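Long-range contacts in polysaccharide Lyase Family 6 (Bacteroides cellulosilyticus, PDB 6QPS), which probably cleaves mannuronic acid-rich alginate by beta-elimination, using a long parallel beta-helix that carries a bound calcium ion: residues 23-28 with 50-55; 93-98 with 123-128; 320-325 with 333-338; 347-352 with 373-378. One frame throughout, in Å; residues are numbered along the deposited sequence. Where two conformers were deposited one is given.

The four contacts follow one another along the chain and run from one end of a parallel beta-helix toward the other. Contact 1 pairs strand 23-26 with 48-51 at the N-terminal end. Contact 2, about 24 Å away between centres, joins the corner beyond strand 90-95, a neighbour of strand 54-67, to strand 127-128. Contact 4 joins strands 345-353 and 371-379 on the other side of the chain's centre, about 53 Å from contact 1 between centres. Contact 3 folds together the long loop between strands 313-318 and 345-353, about 14 Å from contact 4 between nearest atoms. Contacts 2 and 4 thus join coils, contact 1 ties on the N-terminal strand, and contact 3 shapes a projecting loop; all lie away from the calcium site.

Contact 1. Residues 23-28 with 50-55; sequences EYTFSP and VLKDGT
Residues 23-28 and 50-55 run parallel, 11° apart, with Thr25 beside Val50 and Phe26 beside Leu51. Three backbone bonds join them: Val50 N to Tyr24 O at 2.8 Å, then Phe26 N to Val50 O and Lys52 N to Phe26 O. On one face, beta-branched Thr25 and Val50 suit the extended backbone. Lys52 works partly through its methylenes, CD lying 3.4 Å from Ser27 OG. Bends at chi3 (76°) and chi4 (66°) fold the lysine chain, and its NZ forms a salt bridge with Glu79. Glu79 would probably lose its charged mate, and Ser27 OG the methylene beside it, if an alanine stood in place of Lys52. The other face is apolar, Phe26 and Leu51 both packing on Met34 of helix 31-40. Farther along, Pro28 CB sits 3.4 Å from Thr55 O, while Gly54 fits where a side chain would collide with Pro28 CG and with the preceding carbonyl. The chemistry is thus divided: Phe26 and Leu51 seal the strands against the helix at the N-terminal end of the beta-helix, Thr25 and Val50 share the opposite face, and Ser27 and the Lys52-Glu79 salt bridge lie just beyond the paired strands.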
loop_
_atom_site.group_PDB
_atom_site.type_symbol
_atom_site.label_atom_id
_atom_site.label_comp_id
_atom_site.label_asym_id
_atom_site.label_seq_id
_atom_site.Cartn_x
_atom_site.Cartn_y
_atom_site.Cartn_z
ATOM N N GLU A 23 -17.001 25.307 -19.036
ATOM C CA GLU A 23 -15.612 25.363 -18.607
ATOM C C GLU A 23 -15.339 26.734 -18.002
ATOM O O GLU A 23 -15.619 27.762 -18.630
ATOM C CB GLU A 23 -14.648 25.108 -19.768
ATOM C CG GLU A 23 -14.472 23.632 -20.110
ATOM C CD GLU A 23 -13.564 23.413 -21.306
ATOM O OE1 GLU A 23 -12.655 24.240 -21.525
ATOM O OE2 GLU A 23 -13.761 22.417 -22.030
ATOM N N TYR A 24 -14.810 26.738 -16.783
ATOM C CA TYR A 24 -14.434 27.952 -16.069
ATOM C C TYR A 24 -12.914 27.954 -15.988
ATOM O O TYR A 24 -12.325 27.066 -15.363
ATOM C CB TYR A 24 -15.020 27.928 -14.656
ATOM C CG TYR A 24 -16.531 27.983 -14.606
ATOM C CD1 TYR A 24 -17.181 29.202 -14.534
ATOM C CD2 TYR A 24 -17.302 26.820 -14.609
ATOM C CE1 TYR A 24 -18.543 29.278 -14.487
ATOM C CE2 TYR A 24 -18.688 26.881 -14.558
ATOM C CZ TYR A 24 -19.300 28.123 -14.496
ATOM O OH TYR A 24 -20.677 28.210 -14.454
ATOM N N THR A 25 -12.285 28.959 -16.592
ATOM C CA THR A 25 -10.838 29.007 -16.723
ATOM C C THR A 25 -10.249 30.051 -15.787
ATOM O O THR A 25 -10.808 31.143 -15.623
ATOM C CB THR A 25 -10.457 29.313 -18.170
ATOM O OG1 THR A 25 -11.011 28.299 -19.021
ATOM C CG2 THR A 25 -8.948 29.361 -18.337
ATOM N N PHE A 26 -9.115 29.702 -15.177
ATOM C CA PHE A 26 -8.449 30.566 -14.218
ATOM C C PHE A 26 -6.942 30.523 -14.422
ATOM O O PHE A 26 -6.390 29.530 -14.908
ATOM C CB PHE A 26 -8.725 30.062 -12.784
ATOM C CG PHE A 26 -10.171 30.062 -12.422
ATOM C CD1 PHE A 26 -10.765 31.209 -11.903
ATOM C CD2 PHE A 26 -10.952 28.930 -12.620
ATOM C CE1 PHE A 26 -12.119 31.230 -11.584
ATOM C CE2 PHE A 26 -12.308 28.948 -12.300
ATOM C CZ PHE A 26 -12.882 30.099 -11.780
ATOM N N SER A 27 -6.279 31.608 -14.004
ATOM C CA SER A 27 -4.827 31.729 -14.002
ATOM C C SER A 27 -4.363 31.935 -12.566
ATOM O O SER A 27 -5.197 32.126 -11.672
ATOM C CB SER A 27 -4.407 32.907 -14.877
ATOM O OG SER A 27 -4.652 32.624 -16.247
ATOM N N PRO A 28 -3.051 31.920 -12.309
ATOM C CA PRO A 28 -2.570 32.096 -10.923
ATOM C C PRO A 28 -3.046 33.367 -10.238
ATOM O O PRO A 28 -3.233 33.365 -9.015
ATOM C CB PRO A 28 -1.042 32.054 -11.072
ATOM C CG PRO A 28 -0.831 31.147 -12.265
ATOM C CD PRO A 28 -1.982 31.465 -13.215
ATOM N N VAL A 50 -10.674 24.813 -14.959
ATOM C CA VAL A 50 -9.499 24.587 -15.802
ATOM C C VAL A 50 -8.443 25.628 -15.464
ATOM O O VAL A 50 -8.710 26.834 -15.534
ATOM C CB VAL A 50 -9.866 24.700 -17.293
ATOM C CG1 VAL A 50 -8.646 24.459 -18.178
ATOM C CG2 VAL A 50 -11.013 23.755 -17.658
ATOM N N LEU A 51 -7.241 25.163 -15.126
ATOM C CA LEU A 51 -6.144 26.036 -14.711
ATOM C C LEU A 51 -5.144 26.207 -15.854
ATOM O O LEU A 51 -4.543 25.232 -16.316
ATOM C CB LEU A 51 -5.453 25.445 -13.481
ATOM C CG LEU A 51 -6.119 25.722 -12.129
ATOM C CD1 LEU A 51 -7.589 25.352 -12.139
ATOM C CD2 LEU A 51 -5.366 25.003 -11.018
ATOM N N LYS A 52 -4.955 27.447 -16.286
ATOM C CA LYS A 52 -3.938 27.777 -17.277
ATOM C C LYS A 52 -2.539 27.524 -16.715
ATOM O O LYS A 52 -2.331 27.432 -15.497
ATOM C CB LYS A 52 -4.101 29.232 -17.724
ATOM C CG LYS A 52 -5.458 29.508 -18.387
ATOM C CD LYS A 52 -5.494 30.867 -19.088
ATOM C CE LYS A 52 -4.737 30.826 -20.406
ATOM N NZ LYS A 52 -5.396 29.924 -21.399
ATOM N N ASP A 53 -1.578 27.365 -17.627
ATOM C CA ASP A 53 -0.202 27.084 -17.234
ATOM C C ASP A 53 0.279 28.107 -16.208
ATOM O O ASP A 53 0.143 29.321 -16.407
ATOM C CB ASP A 53 0.739 27.149 -18.442
ATOM C CG ASP A 53 0.424 26.141 -19.529
ATOM O OD1 ASP A 53 -0.524 25.352 -19.403
ATOM O OD2 ASP A 53 1.156 26.149 -20.546
ATOM N N GLY A 54 0.897 27.616 -15.143
ATOM C CA GLY A 54 1.476 28.494 -14.145
ATOM C C GLY A 54 1.570 27.796 -12.805
ATOM O O GLY A 54 1.182 26.636 -12.656
ATOM N N THR A 55 2.083 28.535 -11.818
ATOM C CA THR A 55 2.213 28.032 -10.452
ATOM C C THR A 55 1.229 28.755 -9.544
ATOM O O THR A 55 1.188 29.995 -9.511
ATOM C CB THR A 55 3.642 28.168 -9.923
ATOM O OG1 THR A 55 4.513 27.417 -10.772
ATOM C CG2 THR A 55 3.724 27.614 -8.496
#

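Contact 2. Residues 93-98 with 123-128; sequences KIYGEY and KGVYAS
At a corner of the parallel beta-helix, Gly96 takes hold of the next coil with both of its backbone groups, giving its N-H to Tyr126 O (3.2 Å) and receiving Ser128 N at its own O (3.0 Å). The first bond reaches Tyr126 O from above the carbonyl plane, 39° out of it, whereas the second runs almost straight onto the oxygen of Gly96. Glycine suits the corner because its backbone angles would jam any side chain against the carbonyl of Tyr95. Beyond the turn, Tyr98 N reaches Ser128 O at 3.2 Å, in the carbonyl plane. The side chains meet more lightly. With CG set between the backbone N and the carbonyl carbon (chi1 50°), Tyr95 brings CD2 obliquely to within 4.0 Å of Val125 CG1. Ala127 is small enough for its CB to rest 3.5 Å from Ile94 O, near the buried Ile94 side chain, which also packs on Leu99 and Leu101. Tyr95 O turns to Thr65 OG1 and Ala127 O to Asn164 ND2, tying the corner to coils before and after. Pairing passes here from strand 115-118, which Ile94 meets through Asp118, to strand 127-128, consistent with the stacked coils of the right-handed parallel beta-helix of chondroitinase B-like lyases.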
loop_
_atom_site.group_PDB
_atom_site.type_symbol
_atom_site.label_atom_id
_atom_site.label_comp_id
_atom_site.label_asym_id
_atom_site.label_seq_id
_atom_site.Cartn_x
_atom_site.Cartn_y
_atom_site.Cartn_z
ATOM N N LYS A 93 -9.976 19.917 1.003
ATOM C CA LYS A 93 -11.012 18.983 1.419
ATOM C C LYS A 93 -11.943 18.773 0.236
ATOM O O LYS A 93 -12.371 19.755 -0.392
ATOM C CB LYS A 93 -11.782 19.539 2.612
ATOM C CG LYS A 93 -10.949 19.627 3.887
ATOM C CD LYS A 93 -11.766 20.180 5.043
ATOM C CE LYS A 93 -11.315 19.601 6.384
ATOM N NZ LYS A 93 -11.648 18.140 6.497
ATOM N N ILE A 94 -12.261 17.512 -0.048
ATOM C CA ILE A 94 -13.084 17.082 -1.181
ATOM C C ILE A 94 -14.284 16.339 -0.603
ATOM O O ILE A 94 -14.109 15.361 0.133
ATOM C CB ILE A 94 -12.279 16.154 -2.112
ATOM C CG1 ILE A 94 -11.005 16.829 -2.644
ATOM C CG2 ILE A 94 -13.149 15.659 -3.273
ATOM C CD1 ILE A 94 -9.939 15.834 -3.113
ATOM N N TYR A 95 -15.497 16.779 -0.928
ATOM C CA TYR A 95 -16.683 16.152 -0.356
ATOM C C TYR A 95 -17.849 16.438 -1.283
ATOM O O TYR A 95 -17.957 17.532 -1.832
ATOM C CB TYR A 95 -16.958 16.629 1.086
ATOM C CG TYR A 95 -16.955 18.137 1.291
ATOM C CD1 TYR A 95 -15.761 18.827 1.451
ATOM C CD2 TYR A 95 -18.132 18.870 1.331
ATOM C CE1 TYR A 95 -15.739 20.179 1.633
ATOM C CE2 TYR A 95 -18.114 20.241 1.513
ATOM C CZ TYR A 95 -16.906 20.892 1.650
ATOM O OH TYR A 95 -16.869 22.252 1.827
ATOM N N GLY A 96 -18.748 15.468 -1.408
ATOM C CA GLY A 96 -19.777 15.515 -2.430
ATOM C C GLY A 96 -19.758 14.230 -3.232
ATOM O O GLY A 96 -19.318 13.204 -2.711
ATOM N N GLU A 97 -20.232 14.265 -4.476
ATOM C CA GLU A 97 -20.297 13.069 -5.301
ATOM C C GLU A 97 -19.751 13.354 -6.694
ATOM O O GLU A 97 -19.910 14.453 -7.231
ATOM C CB GLU A 97 -21.744 12.583 -5.485
ATOM C CG GLU A 97 -22.515 12.257 -4.231
ATOM C CD GLU A 97 -24.006 12.244 -4.493
ATOM O OE1 GLU A 97 -24.455 11.520 -5.414
ATOM O OE2 GLU A 97 -24.722 12.977 -3.790
ATOM N N TYR A 98 -19.171 12.327 -7.302
ATOM C CA TYR A 98 -18.701 12.386 -8.687
ATOM C C TYR A 98 -17.881 13.648 -8.980
ATOM O O TYR A 98 -18.108 14.356 -9.967
ATOM C CB TYR A 98 -19.863 12.200 -9.673
ATOM C CG TYR A 98 -20.480 10.810 -9.593
ATOM C CD1 TYR A 98 -19.924 9.739 -10.291
ATOM C CD2 TYR A 98 -21.611 10.571 -8.821
ATOM C CE1 TYR A 98 -20.495 8.471 -10.223
ATOM C CE2 TYR A 98 -22.175 9.289 -8.741
ATOM C CZ TYR A 98 -21.594 8.260 -9.441
ATOM O OH TYR A 98 -22.175 6.999 -9.367
ATOM N N LYS A 123 -16.599 16.594 9.757
ATOM C CA LYS A 123 -16.706 15.193 10.165
ATOM C C LYS A 123 -18.078 14.628 9.811
ATOM O O LYS A 123 -19.113 15.200 10.158
ATOM C CB LYS A 123 -16.475 15.072 11.673
ATOM C CG LYS A 123 -16.497 13.650 12.222
ATOM C CD LYS A 123 -16.552 13.655 13.755
ATOM C CE LYS A 123 -16.299 12.264 14.319
ATOM N NZ LYS A 123 -16.383 12.267 15.815
ATOM N N GLY A 124 -18.077 13.503 9.069
ATOM C CA GLY A 124 -19.321 12.859 8.679
ATOM C C GLY A 124 -19.843 13.250 7.304
ATOM O O GLY A 124 -20.821 12.651 6.835
ATOM N N VAL A 125 -19.218 14.217 6.650
ATOM C CA VAL A 125 -19.630 14.694 5.336
ATOM C C VAL A 125 -18.537 14.265 4.370
ATOM O O VAL A 125 -17.457 14.864 4.339
ATOM C CB VAL A 125 -19.794 16.213 5.312
ATOM C CG1 VAL A 125 -20.187 16.655 3.906
ATOM C CG2 VAL A 125 -20.825 16.677 6.347
ATOM N N TYR A 126 -18.795 13.223 3.588
ATOM C CA TYR A 126 -17.742 12.529 2.864
ATOM C C TYR A 126 -17.800 12.745 1.353
ATOM O O TYR A 126 -18.830 13.098 0.783
ATOM C CB TYR A 126 -17.802 11.000 3.103
ATOM C CG TYR A 126 -17.993 10.548 4.533
ATOM C CD1 TYR A 126 -17.046 10.810 5.507
ATOM C CD2 TYR A 126 -19.102 9.842 4.898
ATOM C CE1 TYR A 126 -17.230 10.389 6.824
ATOM C CE2 TYR A 126 -19.293 9.429 6.191
ATOM C CZ TYR A 126 -18.357 9.711 7.147
ATOM O OH TYR A 126 -18.586 9.286 8.447
ATOM N N ALA A 127 -16.671 12.477 0.706
ATOM C CA ALA A 127 -16.657 12.223 -0.731
ATOM C C ALA A 127 -17.144 10.806 -1.019
ATOM O O ALA A 127 -16.757 9.850 -0.338
ATOM C CB ALA A 127 -15.231 12.362 -1.268
ATOM N N SER A 128 -17.945 10.654 -2.072
ATOM C CA SER A 128 -18.237 9.336 -2.624
ATOM C C SER A 128 -18.184 9.411 -4.147
ATOM O O SER A 128 -18.486 10.438 -4.754
ATOM C CB SER A 128 -19.572 8.773 -2.142
ATOM O OG SER A 128 -20.634 9.612 -2.532
#

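Contact 3. Residues 320-325 with 333-338; sequences GVYERP and LEPLTS
Tyr322 and Glu334 meet across a long loop that leaves the beta-helix after strand 313-318 and returns at strand 345-353; a type I beta turn from Pro335 to Ser338, with Ser338 N bonded to Pro335 O, shapes its second limb. The ring contacts come first. Glu334 CA stands 3.8 Å from the centroid of the Tyr322 ring and 11° off its normal, a CH-pi contact over the face. The glutamate chain then crosses the same ring, CG lying 3.7 Å from Tyr322 CD1, and its carboxylate is turned only 14° from the ring plane. Val321 CG1 covers the opposite face toward the rim. Ser338 CB comes up to the ring edge in plane, while Pro335 CD approaches Tyr322 CE2 obliquely at 3.7 Å. A tyrosine suits this place, since its broad ring can meet four residues. Van der Waals contact continues where Ser338 OG lies 3.5 Å from Val321 CB. At Pro325, CG touches Leu336 CD2 at 3.9 Å, the rigid proline ring offering an apolar surface to the leucine methyl. Among polar links, the Glu323 carboxylate turns away to a salt bridge with Arg341, which places the first limb against the returning chain. The Glu334 chain is extended beyond CG (chi2 -168°), which carries OE1 past the ring to two waters. Glu334 OE1 accepts from both: one also donates to Glu323 O at 2.8 Å, and the other accepts from Glu323 N at 3.0 Å.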
loop_
_atom_site.group_PDB
_atom_site.type_symbol
_atom_site.label_atom_id
_atom_site.label_comp_id
_atom_site.label_asym_id
_atom_site.label_seq_id
_atom_site.Cartn_x
_atom_site.Cartn_y
_atom_site.Cartn_z
ATOM N N GLY A 320 1.042 -14.922 18.239
ATOM C CA GLY A 320 0.228 -13.845 18.768
ATOM C C GLY A 320 0.299 -13.737 20.273
ATOM O O GLY A 320 0.735 -14.670 20.949
ATOM N N VAL A 321 -0.128 -12.591 20.791
ATOM C CA VAL A 321 -0.262 -12.365 22.217
ATOM C C VAL A 321 -1.676 -12.655 22.677
ATOM O O VAL A 321 -1.868 -13.168 23.783
ATOM C CB VAL A 321 0.161 -10.919 22.568
ATOM C CG1 VAL A 321 -0.032 -10.632 24.047
ATOM C CG2 VAL A 321 1.613 -10.652 22.138
ATOM N N TYR A 322 -2.674 -12.298 21.862
ATOM C CA TYR A 322 -4.075 -12.464 22.230
ATOM C C TYR A 322 -4.825 -13.209 21.139
ATOM O O TYR A 322 -4.394 -13.291 19.990
ATOM C CB TYR A 322 -4.778 -11.107 22.470
ATOM C CG TYR A 322 -4.123 -10.293 23.546
ATOM C CD1 TYR A 322 -4.236 -10.661 24.871
ATOM C CD2 TYR A 322 -3.366 -9.163 23.239
ATOM C CE1 TYR A 322 -3.623 -9.937 25.862
ATOM C CE2 TYR A 322 -2.750 -8.427 24.228
ATOM C CZ TYR A 322 -2.877 -8.824 25.533
ATOM O OH TYR A 322 -2.267 -8.100 26.541
ATOM N N GLU A 323 -5.979 -13.757 21.527
ATOM C CA GLU A 323 -6.910 -14.254 20.532
ATOM C C GLU A 323 -7.614 -13.080 19.847
ATOM O O GLU A 323 -7.646 -11.966 20.361
ATOM C CB GLU A 323 -7.977 -15.141 21.183
ATOM C CG GLU A 323 -7.461 -16.231 22.125
ATOM C CD GLU A 323 -6.804 -17.402 21.400
ATOM O OE1 GLU A 323 -6.721 -17.410 20.157
ATOM O OE2 GLU A 323 -6.365 -18.329 22.106
ATOM N N ARG A 324 -8.212 -13.349 18.693
ATOM C CA ARG A 324 -9.098 -12.366 18.084
ATOM C C ARG A 324 -10.179 -11.972 19.090
ATOM O O ARG A 324 -10.811 -12.854 19.688
ATOM C CB ARG A 324 -9.750 -12.976 16.852
ATOM C CG ARG A 324 -10.912 -12.206 16.292
ATOM C CD ARG A 324 -11.341 -12.797 14.929
ATOM N NE ARG A 324 -12.577 -12.204 14.455
ATOM C CZ ARG A 324 -13.291 -12.676 13.441
ATOM N NH1 ARG A 324 -12.875 -13.765 12.811
ATOM N NH2 ARG A 324 -14.413 -12.059 13.086
ATOM N N PRO A 325 -10.443 -10.679 19.287
ATOM C CA PRO A 325 -11.426 -10.269 20.297
ATOM C C PRO A 325 -12.846 -10.609 19.884
ATOM O O PRO A 325 -13.165 -10.731 18.694
ATOM C CB PRO A 325 -11.240 -8.747 20.384
ATOM C CG PRO A 325 -10.705 -8.371 18.994
ATOM C CD PRO A 325 -9.786 -9.533 18.631
ATOM N N LEU A 333 -7.703 -4.423 28.415
ATOM C CA LEU A 333 -6.874 -5.515 28.907
ATOM C C LEU A 333 -6.183 -6.279 27.785
ATOM O O LEU A 333 -5.104 -6.838 28.001
ATOM C CB LEU A 333 -7.732 -6.487 29.721
ATOM C CG LEU A 333 -8.431 -5.895 30.944
ATOM C CD1 LEU A 333 -9.379 -6.902 31.601
ATOM C CD2 LEU A 333 -7.404 -5.395 31.967
ATOM N N GLU A 334 -6.793 -6.335 26.594
ATOM C CA GLU A 334 -6.248 -7.025 25.422
ATOM C C GLU A 334 -6.251 -6.011 24.286
ATOM O O GLU A 334 -7.176 -5.973 23.465
ATOM C CB GLU A 334 -7.080 -8.267 25.105
ATOM C CG GLU A 334 -7.246 -9.175 26.335
ATOM C CD GLU A 334 -7.819 -10.552 26.030
ATOM O OE1 GLU A 334 -7.948 -10.944 24.855
ATOM O OE2 GLU A 334 -8.139 -11.268 27.009
ATOM N N PRO A 335 -5.228 -5.166 24.211
ATOM C CA PRO A 335 -5.284 -4.025 23.282
ATOM C C PRO A 335 -5.244 -4.427 21.814
ATOM O O PRO A 335 -4.514 -5.339 21.419
ATOM C CB PRO A 335 -4.038 -3.206 23.645
ATOM C CG PRO A 335 -3.649 -3.652 25.022
ATOM C CD PRO A 335 -4.101 -5.077 25.157
ATOM N N LEU A 336 -6.017 -3.696 20.998
ATOM C CA LEU A 336 -6.011 -3.899 19.558
ATOM C C LEU A 336 -4.665 -3.570 18.917
ATOM O O LEU A 336 -4.401 -4.009 17.802
ATOM C CB LEU A 336 -7.137 -3.062 18.947
ATOM C CG LEU A 336 -8.549 -3.499 19.350
ATOM C CD1 LEU A 336 -9.577 -2.533 18.756
ATOM C CD2 LEU A 336 -8.809 -4.932 18.928
ATOM N N THR A 337 -3.812 -2.808 19.603
ATOM C CA THR A 337 -2.480 -2.492 19.108
ATOM C C THR A 337 -1.481 -3.630 19.279
ATOM O O THR A 337 -0.348 -3.498 18.803
ATOM C CB THR A 337 -1.940 -1.283 19.877
ATOM O OG1 THR A 337 -2.042 -1.535 21.286
ATOM C CG2 THR A 337 -2.751 -0.036 19.577
ATOM N N SER A 338 -1.864 -4.733 19.938
ATOM C CA SER A 338 -0.981 -5.879 20.148
ATOM C C SER A 338 -0.965 -6.772 18.910
ATOM O O SER A 338 -1.097 -6.273 17.783
ATOM C CB SER A 338 -1.396 -6.608 21.441
ATOM O OG SER A 338 -0.464 -7.627 21.746
HETATM O O HOH W 1 -8.576 -10.205 22.280
HETATM O O HOH W 2 -6.951 -13.420 24.304
#

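Contact 4. Residues 347-352 with 373-378; sequences IAYNTF and FAHNLF
The Tyr349 ring carries the CB of His375 over its centre, 3.4 Å from the centroid, and the His375 ring has Tyr349 OH above its own centre; the planes are 11° apart but slid so far that the rings barely overlap. Phe373 has Asn376 ND2 over one face, and Phe352 has Leu377 O and Asn376 OD1 near its plane at the edge. Residues 347-352 and 373-378 belong to neighbouring coils of a parallel beta-helix, bent at the same place, where Asn350 and Asn376 form part of an internal row of asparagines. The two side chains lie alongside each other with nearly coplanar amides, 9° apart. Asn376 OD1 accepts twice, from Asn350 N at 2.9 Å and from Asn350 ND2 at 3.0 Å. Asn350 OD1 in turn receives Asn305 N, and Asn402 OD1 receives Asn376 N, so the pattern recurs from coil to coil and satisfies buried amides. With a leucine replacing Asn376, Asn350 N would probably lose its acceptor and Ile347 O its second donor, though Asn350 ND2 would keep Val302 O. Phe373, with CG anti to the backbone N (chi1 -171°), swings its ring to Ile347 CG2 and Phe352 CE2, the latter 3.9 Å from Phe373 CE2; Leu315 and Leu357 also line this apolar interior. Leu377 and Thr351 run side by side on the other face, CD2 and CG2 4.0 Å apart. A water donates to both Asn350 O and His375 O, while Ile347 O takes Ala374 N at 3.0 Å and, from above its carbonyl plane, Asn376 ND2 at 3.1 Å.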
loop_
_atom_site.group_PDB
_atom_site.type_symbol
_atom_site.label_atom_id
_atom_site.label_comp_id
_atom_site.label_asym_id
_atom_site.label_seq_id
_atom_site.Cartn_x
_atom_site.Cartn_y
_atom_site.Cartn_z
ATOM N N ILE A 347 -1.730 -20.552 2.341
ATOM C CA ILE A 347 -0.536 -20.040 1.664
ATOM C C ILE A 347 -0.193 -21.031 0.557
ATOM O O ILE A 347 0.441 -22.061 0.810
ATOM C CB ILE A 347 0.633 -19.823 2.637
ATOM C CG1 ILE A 347 0.161 -18.968 3.835
ATOM C CG2 ILE A 347 1.788 -19.178 1.920
ATOM C CD1 ILE A 347 1.181 -18.752 4.962
ATOM N N ALA A 348 -0.631 -20.730 -0.680
ATOM C CA ALA A 348 -0.605 -21.673 -1.783
ATOM C C ALA A 348 -0.043 -21.084 -3.074
ATOM O O ALA A 348 -0.384 -19.972 -3.487
ATOM C CB ALA A 348 -2.024 -22.181 -2.037
ATOM N N TYR A 349 0.766 -21.884 -3.761
ATOM C CA TYR A 349 1.164 -21.595 -5.147
ATOM C C TYR A 349 1.985 -20.310 -5.250
ATOM O O TYR A 349 1.900 -19.595 -6.245
ATOM C CB TYR A 349 -0.028 -21.629 -6.144
ATOM C CG TYR A 349 -0.479 -23.045 -6.479
ATOM C CD1 TYR A 349 0.225 -23.806 -7.390
ATOM C CD2 TYR A 349 -1.596 -23.636 -5.858
ATOM C CE1 TYR A 349 -0.130 -25.108 -7.680
ATOM C CE2 TYR A 349 -1.976 -24.964 -6.147
ATOM C CZ TYR A 349 -1.225 -25.700 -7.061
ATOM O OH TYR A 349 -1.504 -27.007 -7.398
ATOM N N ASN A 350 2.759 -20.002 -4.216
ATOM C CA ASN A 350 3.674 -18.870 -4.205
ATOM C C ASN A 350 5.087 -19.352 -4.525
ATOM O O ASN A 350 5.381 -20.546 -4.502
ATOM C CB ASN A 350 3.686 -18.208 -2.820
ATOM C CG ASN A 350 2.294 -17.781 -2.362
ATOM O OD1 ASN A 350 1.783 -16.738 -2.744
ATOM N ND2 ASN A 350 1.673 -18.600 -1.507
ATOM N N THR A 351 5.970 -18.400 -4.828
ATOM C CA THR A 351 7.387 -18.666 -5.083
ATOM C C THR A 351 8.230 -17.800 -4.163
ATOM O O THR A 351 7.996 -16.590 -4.076
ATOM C CB THR A 351 7.747 -18.348 -6.537
ATOM O OG1 THR A 351 7.038 -19.226 -7.421
ATOM C CG2 THR A 351 9.238 -18.506 -6.770
ATOM N N PHE A 352 9.187 -18.429 -3.463
ATOM C CA PHE A 352 10.137 -17.749 -2.590
ATOM C C PHE A 352 11.523 -18.096 -3.108
ATOM O O PHE A 352 12.018 -19.210 -2.894
ATOM C CB PHE A 352 9.954 -18.193 -1.153
ATOM C CG PHE A 352 8.571 -18.001 -0.643
ATOM C CD1 PHE A 352 8.196 -16.801 -0.061
ATOM C CD2 PHE A 352 7.626 -19.008 -0.750
ATOM C CE1 PHE A 352 6.915 -16.609 0.405
ATOM C CE2 PHE A 352 6.334 -18.818 -0.258
ATOM C CZ PHE A 352 5.977 -17.616 0.293
ATOM N N PHE A 373 0.541 -24.589 4.098
ATOM C CA PHE A 373 1.630 -24.155 3.221
ATOM C C PHE A 373 1.758 -25.239 2.142
ATOM O O PHE A 373 2.363 -26.286 2.379
ATOM C CB PHE A 373 2.916 -23.967 4.057
ATOM C CG PHE A 373 4.051 -23.314 3.296
ATOM C CD1 PHE A 373 5.041 -24.082 2.692
ATOM C CD2 PHE A 373 4.133 -21.943 3.210
ATOM C CE1 PHE A 373 6.100 -23.468 1.975
ATOM C CE2 PHE A 373 5.172 -21.327 2.504
ATOM C CZ PHE A 373 6.155 -22.103 1.888
ATOM N N ALA A 374 1.167 -24.994 0.969
ATOM C CA ALA A 374 1.005 -26.017 -0.052
ATOM C C ALA A 374 1.393 -25.490 -1.429
ATOM O O ALA A 374 1.039 -24.372 -1.807
ATOM C CB ALA A 374 -0.447 -26.520 -0.089
ATOM N N HIS A 375 2.080 -26.326 -2.199
ATOM C CA HIS A 375 2.362 -26.074 -3.616
ATOM C C HIS A 375 3.203 -24.831 -3.835
ATOM O O HIS A 375 3.103 -24.178 -4.872
ATOM C CB HIS A 375 1.091 -26.003 -4.470
ATOM C CG HIS A 375 0.308 -27.264 -4.454
ATOM N ND1 HIS A 375 0.768 -28.420 -5.039
ATOM C CD2 HIS A 375 -0.897 -27.563 -3.910
ATOM C CE1 HIS A 375 -0.122 -29.380 -4.861
ATOM N NE2 HIS A 375 -1.135 -28.890 -4.166
ATOM N N ASN A 376 4.048 -24.499 -2.867
ATOM C CA ASN A 376 4.960 -23.377 -2.993
ATOM C C ASN A 376 6.325 -23.856 -3.478
ATOM O O ASN A 376 6.774 -24.958 -3.151
ATOM C CB ASN A 376 5.136 -22.648 -1.657
ATOM C CG ASN A 376 3.823 -22.134 -1.104
ATOM O OD1 ASN A 376 3.270 -21.154 -1.575
ATOM N ND2 ASN A 376 3.286 -22.837 -0.130
ATOM N N LEU A 377 6.998 -22.999 -4.236
ATOM C CA LEU A 377 8.387 -23.217 -4.634
ATOM C C LEU A 377 9.297 -22.438 -3.683
ATOM O O LEU A 377 9.150 -21.217 -3.540
ATOM C CB LEU A 377 8.611 -22.767 -6.083
ATOM C CG LEU A 377 10.072 -22.847 -6.549
ATOM C CD1 LEU A 377 10.614 -24.268 -6.536
ATOM C CD2 LEU A 377 10.195 -22.240 -7.943
ATOM N N PHE A 378 10.201 -23.150 -3.017
ATOM C CA PHE A 378 11.221 -22.569 -2.140
ATOM C C PHE A 378 12.542 -22.899 -2.815
ATOM O O PHE A 378 12.903 -24.068 -2.941
ATOM C CB PHE A 378 11.108 -23.213 -0.754
ATOM C CG PHE A 378 12.011 -22.630 0.334
ATOM C CD1 PHE A 378 12.147 -21.259 0.550
ATOM C CD2 PHE A 378 12.668 -23.491 1.178
ATOM C CE1 PHE A 378 12.954 -20.777 1.578
ATOM C CE2 PHE A 378 13.455 -23.016 2.200
ATOM C CZ PHE A 378 13.621 -21.650 2.376
HETATM O O HOH W 3 4.517 -22.416 -6.752
#